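Local structure of putative membrane transport protein (Vibrio parahaemolyticus RIMD 2210633, 3CK6) at residues N85-I98 with I108-E120. The protein is the cytoplasmic domain of a CorA-family transporter, a funnel-shaped homopentamer that probably serves zinc uptake by zinc-proton symport. The protein carries 1 engineered substitution. Sequence-based numbering, arbitrary orientation. Where two conformers were deposited one is given.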
loop_
_atom_site.group_PDB
_atom_site.type_symbol
_atom_site.label_atom_id
_atom_site.label_comp_id
_atom_site.label_asym_id
_atom_site.label_seq_id
_atom_site.Cartn_x
_atom_site.Cartn_y
_atom_site.Cartn_z
ATOM N N ASN E 85 26.617 -8.194 12.692
ATOM C CA ASN E 85 27.686 -7.818 13.600
ATOM C C ASN E 85 28.293 -9.109 14.148
ATOM O O ASN E 85 27.692 -9.736 15.025
ATOM C CB ASN E 85 27.088 -6.983 14.731
ATOM C CG ASN E 85 28.138 -6.277 15.570
ATOM O OD1 ASN E 85 29.302 -6.703 15.642
ATOM N ND2 ASN E 85 27.731 -5.177 16.217
HETATM N N MSE E 86 29.456 -9.521 13.630
HETATM C CA MSE E 86 30.067 -10.788 14.069
HETATM C C MSE E 86 31.258 -10.561 14.994
HETATM O O MSE E 86 32.224 -11.342 15.027
HETATM C CB MSE E 86 30.441 -11.704 12.894
HETATM C CG MSE E 86 29.308 -12.596 12.367
HETATM SE SE MSE E 86 28.061 -13.352 13.671
HETATM C CE MSE E 86 29.302 -14.327 14.806
ATOM N N ASN E 87 31.162 -9.495 15.791
ATOM C CA ASN E 87 32.200 -9.108 16.720
ATOM C C ASN E 87 31.801 -9.406 18.182
ATOM O O ASN E 87 30.611 -9.529 18.491
ATOM C CB ASN E 87 32.528 -7.637 16.494
ATOM C CG ASN E 87 33.025 -7.373 15.065
ATOM O OD1 ASN E 87 34.196 -7.597 14.761
ATOM N ND2 ASN E 87 32.125 -6.916 14.180
ATOM N N GLU E 88 32.785 -9.545 19.070
ATOM C CA GLU E 88 32.485 -9.951 20.455
ATOM C C GLU E 88 31.891 -8.775 21.240
ATOM O O GLU E 88 32.140 -7.612 20.892
ATOM C CB GLU E 88 33.713 -10.552 21.144
ATOM C CG GLU E 88 34.847 -9.580 21.469
ATOM C CD GLU E 88 35.702 -10.056 22.639
ATOM O OE1 GLU E 88 35.455 -11.164 23.171
ATOM O OE2 GLU E 88 36.625 -9.315 23.041
ATOM N N ASN E 89 31.078 -9.076 22.251
ATOM C CA ASN E 89 30.353 -8.049 23.030
ATOM C C ASN E 89 29.261 -7.311 22.246
ATOM O O ASN E 89 28.789 -6.244 22.667
ATOM C CB ASN E 89 31.305 -7.025 23.680
ATOM C CG ASN E 89 32.333 -7.669 24.591
ATOM O OD1 ASN E 89 33.537 -7.514 24.374
ATOM N ND2 ASN E 89 31.868 -8.392 25.616
ATOM N N ALA E 90 28.868 -7.883 21.112
ATOM C CA ALA E 90 27.747 -7.382 20.336
ATOM C C ALA E 90 26.876 -8.568 19.991
ATOM O O ALA E 90 27.324 -9.716 20.097
ATOM C CB ALA E 90 28.226 -6.704 19.075
ATOM N N SER E 91 25.630 -8.291 19.613
ATOM C CA SER E 91 24.747 -9.308 19.085
ATOM C C SER E 91 24.784 -9.174 17.574
ATOM O O SER E 91 24.936 -8.051 17.070
ATOM C CB SER E 91 23.316 -9.123 19.599
ATOM O OG SER E 91 23.286 -8.661 20.934
ATOM N N PRO E 92 24.659 -10.306 16.846
ATOM C CA PRO E 92 24.645 -10.269 15.378
ATOM C C PRO E 92 23.603 -9.300 14.821
ATOM O O PRO E 92 23.860 -8.636 13.793
ATOM C CB PRO E 92 24.279 -11.710 14.987
ATOM C CG PRO E 92 24.704 -12.533 16.116
ATOM C CD PRO E 92 24.528 -11.689 17.354
ATOM N N GLU E 93 22.456 -9.220 15.499
ATOM C CA GLU E 93 21.312 -8.407 15.055
ATOM C C GLU E 93 21.493 -6.903 15.288
ATOM O O GLU E 93 20.722 -6.111 14.747
ATOM C CB GLU E 93 19.997 -8.879 15.698
ATOM C CG GLU E 93 19.817 -8.453 17.144
ATOM C CD GLU E 93 20.211 -9.548 18.125
ATOM O OE1 GLU E 93 20.906 -10.511 17.715
ATOM O OE2 GLU E 93 19.808 -9.449 19.305
ATOM N N ASP E 94 22.494 -6.517 16.077
ATOM C CA ASP E 94 22.898 -5.099 16.194
ATOM C C ASP E 94 23.818 -4.731 15.027
ATOM O O ASP E 94 25.036 -4.535 15.162
ATOM C CB ASP E 94 23.537 -4.827 17.540
ATOM C CG ASP E 94 22.632 -5.232 18.696
ATOM O OD1 ASP E 94 21.379 -5.165 18.541
ATOM O OD2 ASP E 94 23.182 -5.634 19.742
HETATM N N MSE E 95 23.192 -4.641 13.866
HETATM C CA MSE E 95 23.895 -4.631 12.598
HETATM C C MSE E 95 24.798 -3.424 12.429
HETATM O O MSE E 95 24.466 -2.323 12.876
HETATM C CB MSE E 95 22.888 -4.685 11.448
HETATM C CG MSE E 95 21.919 -5.841 11.571
HETATM SE SE MSE E 95 20.829 -5.948 9.969
HETATM C CE MSE E 95 22.149 -6.472 8.675
ATOM N N LEU E 96 25.941 -3.663 11.796
ATOM C CA LEU E 96 26.943 -2.638 11.497
ATOM C C LEU E 96 26.588 -1.820 10.269
ATOM O O LEU E 96 26.086 -2.359 9.276
ATOM C CB LEU E 96 28.320 -3.277 11.288
ATOM C CG LEU E 96 28.467 -4.520 10.385
ATOM C CD1 LEU E 96 28.513 -4.216 8.883
ATOM C CD2 LEU E 96 29.692 -5.349 10.812
ATOM N N SER E 97 26.897 -0.528 10.322
ATOM C CA SER E 97 26.714 0.346 9.167
ATOM C C SER E 97 28.028 0.510 8.387
ATOM O O SER E 97 29.067 0.865 8.965
ATOM C CB SER E 97 26.190 1.705 9.612
ATOM O OG SER E 97 25.996 2.510 8.466
ATOM N N ILE E 98 27.958 0.236 7.084
ATOM C CA ILE E 98 29.070 0.434 6.159
ATOM C C ILE E 98 28.661 1.608 5.248
ATOM O O ILE E 98 27.621 1.561 4.580
ATOM C CB ILE E 98 29.340 -0.825 5.302
ATOM C CG1 ILE E 98 29.762 -2.041 6.142
ATOM C CG2 ILE E 98 30.371 -0.504 4.146
ATOM C CD1 ILE E 98 30.962 -1.807 7.042
ATOM N N ILE E 108 35.381 4.997 -1.539
ATOM C CA ILE E 108 35.794 5.169 -0.146
ATOM C C ILE E 108 34.729 4.500 0.722
ATOM O O ILE E 108 33.566 4.907 0.708
ATOM C CB ILE E 108 35.889 6.660 0.269
ATOM C CG1 ILE E 108 36.850 7.453 -0.632
ATOM C CG2 ILE E 108 36.300 6.799 1.724
ATOM C CD1 ILE E 108 36.734 8.979 -0.378
ATOM N N SER E 109 35.132 3.465 1.452
ATOM C CA SER E 109 34.229 2.812 2.381
ATOM C C SER E 109 34.693 3.046 3.807
ATOM O O SER E 109 35.901 3.121 4.075
ATOM C CB SER E 109 34.094 1.314 2.072
ATOM O OG SER E 109 35.334 0.656 2.189
ATOM N N THR E 110 33.725 3.177 4.720
ATOM C CA THR E 110 34.011 3.505 6.110
ATOM C C THR E 110 33.302 2.498 7.002
ATOM O O THR E 110 32.199 2.028 6.677
ATOM C CB THR E 110 33.591 4.952 6.529
ATOM O OG1 THR E 110 32.155 5.067 6.579
ATOM C CG2 THR E 110 34.190 6.028 5.608
ATOM N N ARG E 111 33.964 2.132 8.093
ATOM C CA ARG E 111 33.428 1.152 9.009
ATOM C C ARG E 111 33.613 1.615 10.454
ATOM O O ARG E 111 34.464 2.456 10.753
ATOM C CB ARG E 111 34.129 -0.207 8.792
ATOM C CG ARG E 111 35.622 -0.213 9.185
ATOM C CD ARG E 111 35.882 -1.307 10.175
ATOM N NE ARG E 111 37.207 -1.288 10.794
ATOM C CZ ARG E 111 38.154 -2.195 10.544
ATOM N NH1 ARG E 111 37.927 -3.174 9.664
ATOM N NH2 ARG E 111 39.329 -2.125 11.160
ATOM N N LYS E 112 32.814 1.046 11.348
ATOM C CA LYS E 112 33.003 1.245 12.782
ATOM C C LYS E 112 33.654 -0.018 13.341
ATOM O O LYS E 112 34.630 0.040 14.066
ATOM C CB LYS E 112 31.665 1.510 13.469
ATOM C CG LYS E 112 31.757 1.553 15.033
ATOM C CD LYS E 112 30.603 2.335 15.625
ATOM C CE LYS E 112 29.428 1.428 15.988
ATOM N NZ LYS E 112 28.433 2.149 16.856
ATOM N N ILE E 113 33.106 -1.159 12.972
ATOM C CA ILE E 113 33.583 -2.447 13.457
ATOM C C ILE E 113 33.652 -3.372 12.252
ATOM O O ILE E 113 32.858 -3.213 11.348
ATOM C CB ILE E 113 32.605 -3.018 14.495
ATOM C CG1 ILE E 113 31.161 -2.695 14.070
ATOM C CG2 ILE E 113 32.886 -2.398 15.826
ATOM C CD1 ILE E 113 30.191 -3.829 14.217
ATOM N N PRO E 114 34.623 -4.302 12.229
ATOM C CA PRO E 114 34.862 -5.135 11.046
ATOM C C PRO E 114 33.646 -5.919 10.534
ATOM O O PRO E 114 32.818 -6.376 11.317
ATOM C CB PRO E 114 35.972 -6.077 11.510
ATOM C CG PRO E 114 36.703 -5.284 12.558
ATOM C CD PRO E 114 35.601 -4.599 13.300
ATOM N N SER E 115 33.558 -6.001 9.207
ATOM C CA SER E 115 32.579 -6.811 8.484
ATOM C C SER E 115 33.317 -8.026 7.919
ATOM O O SER E 115 34.355 -7.873 7.268
ATOM C CB SER E 115 31.965 -5.957 7.367
ATOM O OG SER E 115 31.616 -6.715 6.197
ATOM N N ARG E 116 32.785 -9.221 8.163
ATOM C CA ARG E 116 33.380 -10.445 7.645
ATOM C C ARG E 116 33.350 -10.440 6.106
ATOM O O ARG E 116 34.300 -10.872 5.483
ATOM C CB ARG E 116 32.694 -11.693 8.217
ATOM C CG ARG E 116 33.199 -13.001 7.617
ATOM C CD ARG E 116 34.208 -13.736 8.505
ATOM N NE ARG E 116 35.514 -13.074 8.612
ATOM C CZ ARG E 116 36.661 -13.554 8.117
ATOM N NH1 ARG E 116 36.686 -14.705 7.448
ATOM N NH2 ARG E 116 37.793 -12.877 8.291
ATOM N N ALA E 117 32.277 -9.912 5.522
ATOM C CA ALA E 117 32.154 -9.773 4.047
ATOM C C ALA E 117 33.325 -9.014 3.400
ATOM O O ALA E 117 33.894 -9.437 2.380
ATOM C CB ALA E 117 30.851 -9.078 3.715
ATOM N N ILE E 118 33.673 -7.871 3.985
ATOM C CA ILE E 118 34.798 -7.084 3.493
ATOM C C ILE E 118 36.178 -7.719 3.796
ATOM O O ILE E 118 37.067 -7.667 2.957
ATOM C CB ILE E 118 34.695 -5.602 3.936
ATOM C CG1 ILE E 118 33.466 -4.959 3.256
ATOM C CG2 ILE E 118 35.977 -4.833 3.527
ATOM C CD1 ILE E 118 33.091 -3.598 3.783
HETATM N N MSE E 119 36.338 -8.342 4.967
HETATM C CA MSE E 119 37.531 -9.156 5.242
HETATM C C MSE E 119 37.791 -10.203 4.170
HETATM O O MSE E 119 38.929 -10.388 3.746
HETATM C CB MSE E 119 37.423 -9.888 6.596
HETATM C CG MSE E 119 37.287 -8.972 7.762
HETATM SE SE MSE E 119 37.238 -9.964 9.403
HETATM C CE MSE E 119 35.931 -8.880 10.313
ATOM N N GLU E 120 36.736 -10.894 3.746
ATOM C CA GLU E 120 36.864 -11.952 2.729
ATOM C C GLU E 120 37.319 -11.371 1.382
ATOM O O GLU E 120 38.159 -11.963 0.703
ATOM C CB GLU E 120 35.588 -12.807 2.654
ATOM C CG GLU E 120 35.512 -13.722 3.921
ATOM C CD GLU E 120 34.206 -14.498 4.142
ATOM O OE1 GLU E 120 33.309 -14.531 3.267
ATOM O OE2 GLU E 120 34.091 -15.098 5.241
HETATM O O HOH W 1 31.001 -8.598 11.457
HETATM O O HOH W 2 30.892 -0.860 10.328
#
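The methyl CD1 of Ile113 lies over a face of the Asn85 side-chain amide, 3.3 Å from OD1 and almost as close to ND2 and CG; the two side chains meet at about a right angle. Ile113 CG1 sits between its backbone N and carbonyl carbon (chi1 38°), which carries CD1 to this amide and to Leu96. The amide is fixed from both ends: ND2 donates to Asp94 O within its own loop, while OD1 receives ND2 of Asn87. Water 1 links Met86 N to Pro114 O. The other donor to Pro114 O is Asn87 ND2, at 3.0 Å, in a nearly straight bond (176° at the hydrogen) that lies in the carbonyl plane and the amide plane alike. With both acceptors in its amide plane, the Asn87 side chain is defined in rotation.

Leu96 points toward 108-120; its CB lies 3.5 Å from Ile113 CD1, and its CD2 approaches Pro114 O. At Ser97 water 2 bridges the backbones, donating to Ser97 O and Ile113 O and accepting from Lys112 N. At Ile98 the backbones meet directly, CA lying 3.5 Å from Thr110 O in a CA-H...O contact, and Ile98 CG2 meets Ile118 CD1 tip to tip at 4.1 Å.

Strands 96-103 and 106-111 form an antiparallel hairpin (163° between the local axes). Leu96 and Ile98 pair on the other side with strand 77-83, helix 116-126 follows Ser115, its N-cap, whose OG accepts from Ile118 N, and Met95 packs on helices 134-161 and 173-199.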